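Local coordinates for protein beta-n-acetylhexosaminidase (Streptococcus pneumoniae, PDB 4AZC) that probably hydrolyses terminal N-acetylhexosamine residues from glycans as a family 20 glycoside hydrolase, and here binds a bicyclic sugar analogue with a fused sulfur- and nitrogen-containing ring, at residues B[19-24]-B[90-95]; B[226-231]-B[257-262]; B[246-251]-B[273-278]. All coordinates share one frame; numbering follows the deposited sequence.

Contact 1 (B[19-24]-B[90-95]); sequences RKYFTL and TALTQA. With NGW ((2S,3aR,5R,6S,7R,7aR)-5-(hydroxymethyl)-2-methyl-2,3a,5,6,7,7a-hexahydro-1H-pyrano[3,2-d][1,3]thiazole-6,7-diol), chain K.
Y21 lays its ring beside the backbone of T90 and A91, and L92 approaches near the hydroxyl end. The aromatic carbons do the touching: CD1 of Y21 is 3.5 Å from the backbone N of T90, and CE1 of Y21 is 3.7 Å from that of A91. Both nitrogens stand oblique to the ring, whereas the carbonyl carbon of A91 lies at its edge, in plane. The first torsion of Y21 (chi1 -178°), which sets CG opposite the backbone N, sends the ring out along the 90-92 backbone.

The apolar pair is CD2 of L92 with CE1 of Y21, at 4.4 Å. The same methyl makes van der Waals contact with O of F22, CD2 to O 3.5 Å.

Polar linkage runs through a single water. OH of Y21 donates to it at 2.6 Å, and the water donates a hydrogen bond to O of A91 at 2.8 Å; the water oxygen lies at the edge of the Y21 ring, in its plane.

R19 turns to the ligand NGW. Its NH2 gives O3 of NGW a bond of 2.8 Å at 160°, while the bonds from NH1 to O4 and O3 are weak. Salt bridges from D16 and D49 brace the guanidinium.

The 19-24 loop follows strand 10-16, the first of the TIM barrel, carries R19 to the ligand pocket and leads into helix 24-37, with T23 as N-cap, bonded to N of Q26. T93 caps helix 94-106. L24 rests on that helix at L100, and L92 reaches L27 of helix 24-37 and V97 of helix 94-106.

Contact 2 (B[226-231]-B[257-262]); sequences AFNDGF and YNLASP. With NGW ((2S,3aR,5R,6S,7R,7aR)-5-(hydroxymethyl)-2-methyl-2,3a,5,6,7,7a-hexahydro-1H-pyrano[3,2-d][1,3]thiazole-6,7-diol), chain K.
Two torsions settle the polar meeting of D229 and Y257. In D229 the carboxylate carbon lies opposite the carbonyl carbon (chi1 -59°), and in Y257 the ring swings opposite the backbone N (chi1 -163°), which lets both ends converge. OH of Y257 donates to OD2 of D229 over 2.8 Å; OD2 accepts through its anti lone pair, turned away from OD1. That oxygen lies in the plane of the tyrosine ring at its edge, with carboxylate and ring planes 74° apart.

L259 lies beside D229, pointing the same way, and its CD2 is 3.6 Å from the carbonyl O of D229; the same methyl stands over one face of the Y257 ring, offset toward the rim. CD1 of L259 meets ND2 of N228 at 3.8 Å, the two side chains crossing at about a right angle. OD1 of N228 accepts from N of W250, and ND2 also bonds O of S251. Further along, CB of A260 lies 3.4 Å from O of F231.

Between the backbones are two waters. One accepts from ND2 of N228 at 2.6 Å and can donate to O of A260. The other accepts from N of A260 at 2.7 Å and can donate to O of D229 and O of F231. For both, acceptors outnumber protons. A type I turn is closed by N of F231 donating to O of N228.

F227, at the end of strand 223-227, presents a ring face to NGW, whose methyl C8 stands 3.5 Å above the plane and over its centre.

D229 is gripped at both oxygens, by Y257 at OD2 and by NE1 of W250 at OD1, so the carboxylate cannot readily rotate. The consequence is second-shell: the bond to W250 should help orient an indole that itself faces the ligand.

Contact 3 (B[246-251]-B[273-278]); sequences LISYWS and LNTNGD. With NGW ((2S,3aR,5R,6S,7R,7aR)-5-(hydroxymethyl)-2-methyl-2,3a,5,6,7,7a-hexahydro-1H-pyrano[3,2-d][1,3]thiazole-6,7-diol), chain K.
Neighbouring parallel strands of the TIM barrel, 246-249 and 272-274, meet here, and the loop ends beyond them form part of the ligand pocket. Bridges pair S248 with L273 and Y249 with N274. N of L273 donates to O of I247 at 2.8 Å and 161°, a fairly straight bond; N of Y249 reaches O of L273 at 3.3 Å. The ladder continues past the strands: N of T275 bonds to O of Y249, and N of G277 meets O of W250 at 3.1 Å, in the carbonyl plane on a lone pair.

Side chains add a second chain of bonds. OG of S248, held opposite the backbone N (chi1 -179°), donates to OG1 of T275 at 2.6 Å, and that hydroxyl donates its own hydrogen bond to O of L273 at 2.8 Å. L273 O therefore takes two donors, Y249 N and T275 OG1, from opposite faces of its plane. A water joins O of Y249 to OD1 of N274, whose ND2 bonds O of F306. An Asx turn links OD1 of N276 to N of D278, while ND2 of N276 bonds O of Q308.

W250 packs its CB 3.0 Å from O of T275 and turns its indole to NGW. Sulfur S1 lies 3.6 Å above the ring and over its centre, while CB of S251 is on the opposite face. NE1 donates to OD1 of D229.

Strand 223-227 flanks 246-249 on its other edge, and strand 321-329 adjoins 272-274, with T275 touching M325 and S327. Y249 leans on L265 of helix 262-267.

In the fold
From the N terminus, contact 1 comes first: it closes the excursion from the loop after strand 10-16 to the start of helix 94-106, which includes strand 41-45 and helix 69-83. It is complete before the other two open. Contact 2 closes the chain from the end of strand 223-227 to the start of helix 262-267, and contact 3 the chain between strands 246-249 and 272-274. These two cross, their segments alternating, and they touch directly: OH of Y249 probably hydrogen-bonds O of A260. Contacts 1 and 2 lie on opposite sides of the chain's centre, centres about 29 Å apart, yet all three contacts reach the same NGW.

Contact 1 (B[19-24]-B[90-95])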
loop_
_atom_site.group_PDB
_atom_site.type_symbol
_atom_site.label_atom_id
_atom_site.label_comp_id
_atom_site.label_asym_id
_atom_site.label_seq_id
_atom_site.Cartn_x
_atom_site.Cartn_y
_atom_site.Cartn_z
ATOM N N ARG B 19 0.484 12.167 1.426
ATOM C CA ARG B 19 1.042 13.367 2.061
ATOM C C ARG B 19 1.914 14.175 1.102
ATOM O O ARG B 19 1.878 15.410 1.112
ATOM C CB ARG B 19 1.846 13.006 3.303
ATOM C CG ARG B 19 1.016 12.585 4.517
ATOM C CD ARG B 19 1.915 12.576 5.742
ATOM N NE ARG B 19 1.244 12.221 6.988
ATOM C CZ ARG B 19 1.216 11.006 7.516
ATOM N NH1 ARG B 19 1.802 9.988 6.891
ATOM N NH2 ARG B 19 0.607 10.809 8.683
ATOM N N LYS B 20 2.664 13.474 0.261
ATOM C CA LYS B 20 3.691 14.081 -0.581
ATOM C C LYS B 20 3.489 13.644 -2.018
ATOM O O LYS B 20 3.144 12.491 -2.270
ATOM C CB LYS B 20 5.080 13.648 -0.088
ATOM C CG LYS B 20 6.263 14.245 -0.861
ATOM C CD LYS B 20 7.576 13.981 -0.139
ATOM C CE LYS B 20 8.770 14.493 -0.941
ATOM N NZ LYS B 20 8.748 15.979 -1.168
ATOM N N TYR B 21 3.688 14.561 -2.963
ATOM C CA TYR B 21 3.554 14.209 -4.383
ATOM C C TYR B 21 4.728 13.373 -4.894
ATOM O O TYR B 21 5.889 13.670 -4.584
ATOM C CB TYR B 21 3.370 15.465 -5.246
ATOM C CG TYR B 21 3.175 15.172 -6.718
ATOM C CD1 TYR B 21 1.912 14.869 -7.230
ATOM C CD2 TYR B 21 4.258 15.216 -7.605
ATOM C CE1 TYR B 21 1.734 14.608 -8.582
ATOM C CE2 TYR B 21 4.091 14.947 -8.955
ATOM C CZ TYR B 21 2.833 14.645 -9.438
ATOM O OH TYR B 21 2.683 14.379 -10.781
ATOM N N PHE B 22 4.412 12.338 -5.677
ATOM C CA PHE B 22 5.410 11.538 -6.405
ATOM C C PHE B 22 5.026 11.518 -7.888
ATOM O O PHE B 22 3.849 11.333 -8.219
ATOM C CB PHE B 22 5.449 10.091 -5.886
ATOM C CG PHE B 22 6.212 9.904 -4.593
ATOM C CD1 PHE B 22 5.627 10.201 -3.368
ATOM C CD2 PHE B 22 7.510 9.395 -4.603
ATOM C CE1 PHE B 22 6.325 10.012 -2.174
ATOM C CE2 PHE B 22 8.216 9.195 -3.422
ATOM C CZ PHE B 22 7.616 9.510 -2.197
ATOM N N THR B 23 5.994 11.716 -8.783
ATOM C CA THR B 23 5.696 11.672 -10.216
ATOM C C THR B 23 5.449 10.244 -10.666
ATOM O O THR B 23 5.847 9.299 -9.990
ATOM C CB THR B 23 6.855 12.223 -11.070
ATOM O OG1 THR B 23 8.025 11.420 -10.853
ATOM C CG2 THR B 23 7.151 13.692 -10.715
ATOM N N LEU B 24 4.819 10.090 -11.825
ATOM C CA LEU B 24 4.689 8.775 -12.437
ATOM C C LEU B 24 6.051 8.085 -12.561
ATOM O O LEU B 24 6.183 6.910 -12.178
ATOM C CB LEU B 24 3.979 8.864 -13.790
ATOM C CG LEU B 24 3.804 7.574 -14.605
ATOM C CD1 LEU B 24 3.119 6.466 -13.786
ATOM C CD2 LEU B 24 3.012 7.861 -15.869
ATOM N N THR B 90 0.525 18.087 -7.567
ATOM C CA THR B 90 -0.637 17.983 -6.688
ATOM C C THR B 90 -1.230 16.587 -6.655
ATOM O O THR B 90 -1.342 15.986 -5.593
ATOM C CB THR B 90 -1.763 18.989 -7.059
ATOM O OG1 THR B 90 -1.206 20.295 -7.247
ATOM C CG2 THR B 90 -2.826 19.038 -5.951
ATOM N N ALA B 91 -1.607 16.078 -7.822
ATOM C CA ALA B 91 -2.341 14.822 -7.906
ATOM C C ALA B 91 -2.018 14.095 -9.186
ATOM O O ALA B 91 -1.804 14.721 -10.235
ATOM C CB ALA B 91 -3.834 15.082 -7.818
ATOM N N LEU B 92 -1.971 12.775 -9.094
ATOM C CA LEU B 92 -1.828 11.932 -10.269
ATOM C C LEU B 92 -3.141 11.870 -11.028
ATOM O O LEU B 92 -4.207 12.037 -10.435
ATOM C CB LEU B 92 -1.406 10.523 -9.861
ATOM C CG LEU B 92 -0.016 10.387 -9.232
ATOM C CD1 LEU B 92 0.135 9.016 -8.592
ATOM C CD2 LEU B 92 1.070 10.622 -10.271
ATOM N N THR B 93 -3.055 11.619 -12.335
ATOM C CA THR B 93 -4.228 11.524 -13.196
ATOM C C THR B 93 -4.645 10.066 -13.370
ATOM O O THR B 93 -3.887 9.155 -13.045
ATOM C CB THR B 93 -3.942 12.094 -14.597
ATOM O OG1 THR B 93 -3.014 11.240 -15.269
ATOM C CG2 THR B 93 -3.368 13.524 -14.525
ATOM N N GLN B 94 -5.841 9.840 -13.908
ATOM C CA GLN B 94 -6.286 8.483 -14.180
ATOM C C GLN B 94 -5.353 7.762 -15.159
ATOM O O GLN B 94 -5.059 6.573 -14.977
ATOM C CB GLN B 94 -7.719 8.483 -14.698
ATOM C CG GLN B 94 -8.224 7.094 -15.071
ATOM C CD GLN B 94 -9.715 7.026 -15.185
ATOM O OE1 GLN B 94 -10.434 7.756 -14.503
ATOM N NE2 GLN B 94 -10.205 6.127 -16.048
ATOM N N ALA B 95 -4.883 8.479 -16.183
ATOM C CA ALA B 95 -4.029 7.881 -17.206
ATOM C C ALA B 95 -2.689 7.464 -16.613
ATOM O O ALA B 95 -2.165 6.393 -16.938
ATOM C CB ALA B 95 -3.830 8.837 -18.392
HETATM O O4 NGW K . 3.148 8.386 8.767
HETATM C C4 NGW K . 2.695 7.742 9.949
HETATM C C3 NGW K . 1.355 7.069 9.681
HETATM C C5 NGW K . 3.723 6.687 10.365
HETATM O O3 NGW K . 0.409 8.046 9.236
HETATM C C2 NGW K . 0.863 6.348 10.963
HETATM N N2 NGW K . -0.276 5.442 10.678
HETATM C C1 NGW K . 1.966 5.447 11.576
HETATM C C7 NGW K . 0.193 4.312 9.853
HETATM C C8 NGW K . -0.759 3.131 10.033
HETATM S S1 NGW K . 1.864 3.958 10.503
HETATM O O5 NGW K . 3.285 6.099 11.605
HETATM C C6 NGW K . 5.120 7.304 10.588
HETATM O O6 NGW K . 5.047 8.339 11.578
HETATM O O HOH W 1 0.318 14.354 -11.955
#

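Contact 2 (B[226-231]-B[257-262])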
loop_
_atom_site.group_PDB
_atom_site.type_symbol
_atom_site.label_atom_id
_atom_site.label_comp_id
_atom_site.label_asym_id
_atom_site.label_seq_id
_atom_site.Cartn_x
_atom_site.Cartn_y
_atom_site.Cartn_z
ATOM N N ALA B 226 -7.270 -2.914 5.899
ATOM C CA ALA B 226 -7.255 -1.763 6.820
ATOM C C ALA B 226 -6.078 -1.899 7.775
ATOM O O ALA B 226 -5.549 -3.005 7.941
ATOM C CB ALA B 226 -8.560 -1.668 7.608
ATOM N N PHE B 227 -5.654 -0.786 8.379
ATOM C CA PHE B 227 -4.678 -0.860 9.484
ATOM C C PHE B 227 -5.366 -1.390 10.742
ATOM O O PHE B 227 -6.588 -1.377 10.838
ATOM C CB PHE B 227 -3.990 0.484 9.729
ATOM C CG PHE B 227 -3.213 0.983 8.542
ATOM C CD1 PHE B 227 -2.041 0.340 8.138
ATOM C CD2 PHE B 227 -3.658 2.082 7.820
ATOM C CE1 PHE B 227 -1.322 0.785 7.037
ATOM C CE2 PHE B 227 -2.945 2.545 6.715
ATOM C CZ PHE B 227 -1.777 1.894 6.319
ATOM N N ASN B 228 -4.584 -1.882 11.695
ATOM C CA ASN B 228 -5.146 -2.606 12.840
ATOM C C ASN B 228 -5.794 -1.739 13.904
ATOM O O ASN B 228 -6.637 -2.233 14.672
ATOM C CB ASN B 228 -4.074 -3.486 13.498
ATOM C CG ASN B 228 -2.909 -2.673 14.068
ATOM O OD1 ASN B 228 -1.997 -2.293 13.346
ATOM N ND2 ASN B 228 -2.921 -2.458 15.374
ATOM N N ASP B 229 -5.386 -0.467 13.957
ATOM C CA ASP B 229 -5.734 0.460 15.051
ATOM C C ASP B 229 -7.154 0.333 15.601
ATOM O O ASP B 229 -7.351 0.120 16.801
ATOM C CB ASP B 229 -5.518 1.910 14.608
ATOM C CG ASP B 229 -4.090 2.186 14.183
ATOM O OD1 ASP B 229 -3.534 1.384 13.399
ATOM O OD2 ASP B 229 -3.538 3.220 14.618
ATOM N N GLY B 230 -8.132 0.471 14.713
ATOM C CA GLY B 230 -9.528 0.577 15.114
ATOM C C GLY B 230 -10.209 -0.749 15.376
ATOM O O GLY B 230 -11.328 -0.778 15.871
ATOM N N PHE B 231 -9.539 -1.853 15.052
ATOM C CA PHE B 231 -10.157 -3.171 15.190
ATOM C C PHE B 231 -10.047 -3.730 16.606
ATOM O O PHE B 231 -8.948 -3.868 17.145
ATOM C CB PHE B 231 -9.586 -4.143 14.159
ATOM C CG PHE B 231 -10.120 -3.924 12.772
ATOM C CD1 PHE B 231 -9.628 -2.890 11.976
ATOM C CD2 PHE B 231 -11.134 -4.740 12.266
ATOM C CE1 PHE B 231 -10.132 -2.669 10.689
ATOM C CE2 PHE B 231 -11.648 -4.536 10.971
ATOM C CZ PHE B 231 -11.147 -3.497 10.184
ATOM N N TYR B 257 -3.033 4.342 24.312
ATOM C CA TYR B 257 -3.449 4.038 22.944
ATOM C C TYR B 257 -3.379 2.522 22.895
ATOM O O TYR B 257 -2.400 1.950 22.428
ATOM C CB TYR B 257 -2.503 4.708 21.932
ATOM C CG TYR B 257 -3.018 4.820 20.506
ATOM C CD1 TYR B 257 -4.052 5.708 20.170
ATOM C CD2 TYR B 257 -2.444 4.072 19.487
ATOM C CE1 TYR B 257 -4.512 5.820 18.838
ATOM C CE2 TYR B 257 -2.885 4.175 18.170
ATOM C CZ TYR B 257 -3.920 5.041 17.849
ATOM O OH TYR B 257 -4.353 5.104 16.532
ATOM N N ASN B 258 -4.426 1.894 23.430
ATOM C CA ASN B 258 -4.435 0.469 23.771
ATOM C C ASN B 258 -5.020 -0.422 22.676
ATOM O O ASN B 258 -6.135 -0.956 22.801
ATOM C CB ASN B 258 -5.177 0.279 25.097
ATOM C CG ASN B 258 -4.583 1.128 26.210
ATOM O OD1 ASN B 258 -5.289 1.870 26.906
ATOM N ND2 ASN B 258 -3.279 1.036 26.369
ATOM N N LEU B 259 -4.251 -0.564 21.601
ATOM C CA LEU B 259 -4.695 -1.299 20.412
ATOM C C LEU B 259 -4.799 -2.793 20.705
ATOM O O LEU B 259 -4.184 -3.289 21.650
ATOM C CB LEU B 259 -3.744 -1.031 19.235
ATOM C CG LEU B 259 -3.393 0.430 18.912
ATOM C CD1 LEU B 259 -2.614 0.557 17.592
ATOM C CD2 LEU B 259 -4.660 1.319 18.904
ATOM N N ALA B 260 -5.590 -3.506 19.907
ATOM C CA ALA B 260 -5.689 -4.957 20.039
ATOM C C ALA B 260 -4.342 -5.636 19.769
ATOM O O ALA B 260 -3.610 -5.229 18.875
ATOM C CB ALA B 260 -6.761 -5.505 19.100
ATOM N N SER B 261 -4.006 -6.649 20.559
ATOM C CA SER B 261 -2.812 -7.442 20.307
ATOM C C SER B 261 -2.967 -8.230 19.000
ATOM O O SER B 261 -4.091 -8.482 18.566
ATOM C CB SER B 261 -2.563 -8.402 21.468
ATOM O OG SER B 261 -3.507 -9.469 21.455
ATOM N N PRO B 262 -1.846 -8.623 18.370
ATOM C CA PRO B 262 -1.985 -9.494 17.194
ATOM C C PRO B 262 -2.552 -10.870 17.545
ATOM O O PRO B 262 -3.253 -11.467 16.711
ATOM C CB PRO B 262 -0.555 -9.626 16.657
ATOM C CG PRO B 262 0.233 -8.590 17.308
ATOM C CD PRO B 262 -0.452 -8.204 18.589
HETATM O O4 NGW K . 3.148 8.386 8.767
HETATM C C4 NGW K . 2.695 7.742 9.949
HETATM C C3 NGW K . 1.355 7.069 9.681
HETATM C C5 NGW K . 3.723 6.687 10.365
HETATM O O3 NGW K . 0.409 8.046 9.236
HETATM C C2 NGW K . 0.863 6.348 10.963
HETATM N N2 NGW K . -0.276 5.442 10.678
HETATM C C1 NGW K . 1.966 5.447 11.576
HETATM C C7 NGW K . 0.193 4.312 9.853
HETATM C C8 NGW K . -0.759 3.131 10.033
HETATM S S1 NGW K . 1.864 3.958 10.503
HETATM O O5 NGW K . 3.285 6.099 11.605
HETATM C C6 NGW K . 5.120 7.304 10.588
HETATM O O6 NGW K . 5.047 8.339 11.578
HETATM O O HOH W 2 -4.749 -3.711 16.757
HETATM O O HOH W 3 -7.036 -2.227 17.985
#

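Contact 3 (B[246-251]-B[273-278])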
loop_
_atom_site.group_PDB
_atom_site.type_symbol
_atom_site.label_atom_id
_atom_site.label_comp_id
_atom_site.label_asym_id
_atom_site.label_seq_id
_atom_site.Cartn_x
_atom_site.Cartn_y
_atom_site.Cartn_z
ATOM N N LEU B 246 -8.265 -7.914 5.483
ATOM C CA LEU B 246 -6.834 -8.122 5.659
ATOM C C LEU B 246 -6.285 -7.008 6.548
ATOM O O LEU B 246 -6.387 -5.832 6.216
ATOM C CB LEU B 246 -6.110 -8.129 4.300
ATOM C CG LEU B 246 -4.578 -8.171 4.262
ATOM C CD1 LEU B 246 -4.051 -9.498 4.800
ATOM C CD2 LEU B 246 -4.072 -7.946 2.852
ATOM N N ILE B 247 -5.697 -7.382 7.677
ATOM C CA ILE B 247 -5.170 -6.414 8.626
ATOM C C ILE B 247 -3.713 -6.080 8.360
ATOM O O ILE B 247 -2.850 -6.947 8.435
ATOM C CB ILE B 247 -5.301 -6.929 10.085
ATOM C CG1 ILE B 247 -6.760 -7.258 10.419
ATOM C CG2 ILE B 247 -4.737 -5.912 11.059
ATOM C CD1 ILE B 247 -7.723 -6.075 10.307
ATOM N N SER B 248 -3.449 -4.813 8.055
ATOM C CA SER B 248 -2.084 -4.294 8.054
ATOM C C SER B 248 -1.709 -3.970 9.511
ATOM O O SER B 248 -2.104 -2.926 10.053
ATOM C CB SER B 248 -1.972 -3.056 7.152
ATOM O OG SER B 248 -0.645 -2.558 7.113
ATOM N N TYR B 249 -0.988 -4.891 10.154
ATOM C CA TYR B 249 -0.649 -4.742 11.574
ATOM C C TYR B 249 0.738 -4.149 11.751
ATOM O O TYR B 249 1.720 -4.764 11.357
ATOM C CB TYR B 249 -0.762 -6.068 12.343
ATOM C CG TYR B 249 -0.864 -5.828 13.841
ATOM C CD1 TYR B 249 0.251 -5.420 14.587
ATOM C CD2 TYR B 249 -2.074 -5.973 14.499
ATOM C CE1 TYR B 249 0.158 -5.185 15.958
ATOM C CE2 TYR B 249 -2.176 -5.736 15.878
ATOM C CZ TYR B 249 -1.064 -5.338 16.591
ATOM O OH TYR B 249 -1.176 -5.101 17.933
ATOM N N TRP B 250 0.806 -2.968 12.371
ATOM C CA TRP B 250 2.061 -2.207 12.475
ATOM C C TRP B 250 2.511 -1.898 13.900
ATOM O O TRP B 250 3.683 -1.643 14.128
ATOM C CB TRP B 250 1.973 -0.893 11.669
ATOM C CG TRP B 250 1.056 0.123 12.270
ATOM C CD1 TRP B 250 -0.317 0.134 12.206
ATOM C CD2 TRP B 250 1.429 1.283 13.029
ATOM N NE1 TRP B 250 -0.814 1.223 12.879
ATOM C CE2 TRP B 250 0.234 1.948 13.392
ATOM C CE3 TRP B 250 2.656 1.822 13.441
ATOM C CZ2 TRP B 250 0.231 3.128 14.145
ATOM C CZ3 TRP B 250 2.651 2.998 14.195
ATOM C CH2 TRP B 250 1.446 3.637 14.533
ATOM N N SER B 251 1.585 -1.898 14.852
ATOM C CA SER B 251 1.918 -1.530 16.232
ATOM C C SER B 251 0.777 -1.888 17.174
ATOM O O SER B 251 -0.388 -1.869 16.772
ATOM C CB SER B 251 2.191 -0.020 16.320
ATOM O OG SER B 251 2.384 0.390 17.659
ATOM N N LEU B 273 -1.091 -8.646 7.123
ATOM C CA LEU B 273 0.034 -8.224 6.312
ATOM C C LEU B 273 0.975 -7.547 7.292
ATOM O O LEU B 273 0.677 -6.449 7.769
ATOM C CB LEU B 273 -0.402 -7.259 5.195
ATOM C CG LEU B 273 0.692 -6.700 4.267
ATOM C CD1 LEU B 273 1.400 -7.814 3.463
ATOM C CD2 LEU B 273 0.102 -5.660 3.313
ATOM N N ASN B 274 2.086 -8.224 7.600
ATOM C CA ASN B 274 3.037 -7.764 8.614
ATOM C C ASN B 274 3.699 -6.446 8.217
ATOM O O ASN B 274 4.672 -6.420 7.455
ATOM C CB ASN B 274 4.099 -8.845 8.920
ATOM C CG ASN B 274 5.065 -8.442 10.063
ATOM O OD1 ASN B 274 4.861 -7.450 10.764
ATOM N ND2 ASN B 274 6.113 -9.244 10.254
ATOM N N THR B 275 3.150 -5.357 8.749
ATOM C CA THR B 275 3.586 -4.007 8.410
ATOM C C THR B 275 4.331 -3.425 9.618
ATOM O O THR B 275 4.045 -2.312 10.098
ATOM C CB THR B 275 2.375 -3.150 7.962
ATOM O OG1 THR B 275 1.595 -3.892 7.007
ATOM C CG2 THR B 275 2.809 -1.804 7.350
ATOM N N ASN B 276 5.311 -4.193 10.093
ATOM C CA ASN B 276 6.036 -3.866 11.311
ATOM C C ASN B 276 6.613 -2.469 11.323
ATOM O O ASN B 276 7.382 -2.092 10.434
ATOM C CB ASN B 276 7.152 -4.878 11.558
ATOM C CG ASN B 276 7.553 -4.952 13.021
ATOM O OD1 ASN B 276 7.796 -3.938 13.658
ATOM N ND2 ASN B 276 7.635 -6.160 13.549
ATOM N N GLY B 277 6.261 -1.714 12.360
ATOM C CA GLY B 277 6.804 -0.371 12.572
ATOM C C GLY B 277 8.322 -0.293 12.655
ATOM O O GLY B 277 8.892 0.763 12.385
ATOM N N ASP B 278 8.985 -1.391 13.020
ATOM C CA ASP B 278 10.460 -1.411 13.084
ATOM C C ASP B 278 11.123 -1.042 11.752
ATOM O O ASP B 278 12.253 -0.527 11.736
ATOM C CB ASP B 278 10.989 -2.785 13.516
ATOM C CG ASP B 278 10.584 -3.152 14.918
ATOM O OD1 ASP B 278 10.137 -2.249 15.660
ATOM O OD2 ASP B 278 10.716 -4.347 15.271
HETATM O O4 NGW K . 3.148 8.386 8.767
HETATM C C4 NGW K . 2.695 7.742 9.949
HETATM C C3 NGW K . 1.355 7.069 9.681
HETATM C C5 NGW K . 3.723 6.687 10.365
HETATM O O3 NGW K . 0.409 8.046 9.236
HETATM C C2 NGW K . 0.863 6.348 10.963
HETATM N N2 NGW K . -0.276 5.442 10.678
HETATM C C1 NGW K . 1.966 5.447 11.576
HETATM C C7 NGW K . 0.193 4.312 9.853
HETATM C C8 NGW K . -0.759 3.131 10.033
HETATM S S1 NGW K . 1.864 3.958 10.503
HETATM O O5 NGW K . 3.285 6.099 11.605
HETATM C C6 NGW K . 5.120 7.304 10.588
HETATM O O6 NGW K . 5.047 8.339 11.578
HETATM O O HOH W 4 3.829 -5.794 12.549
#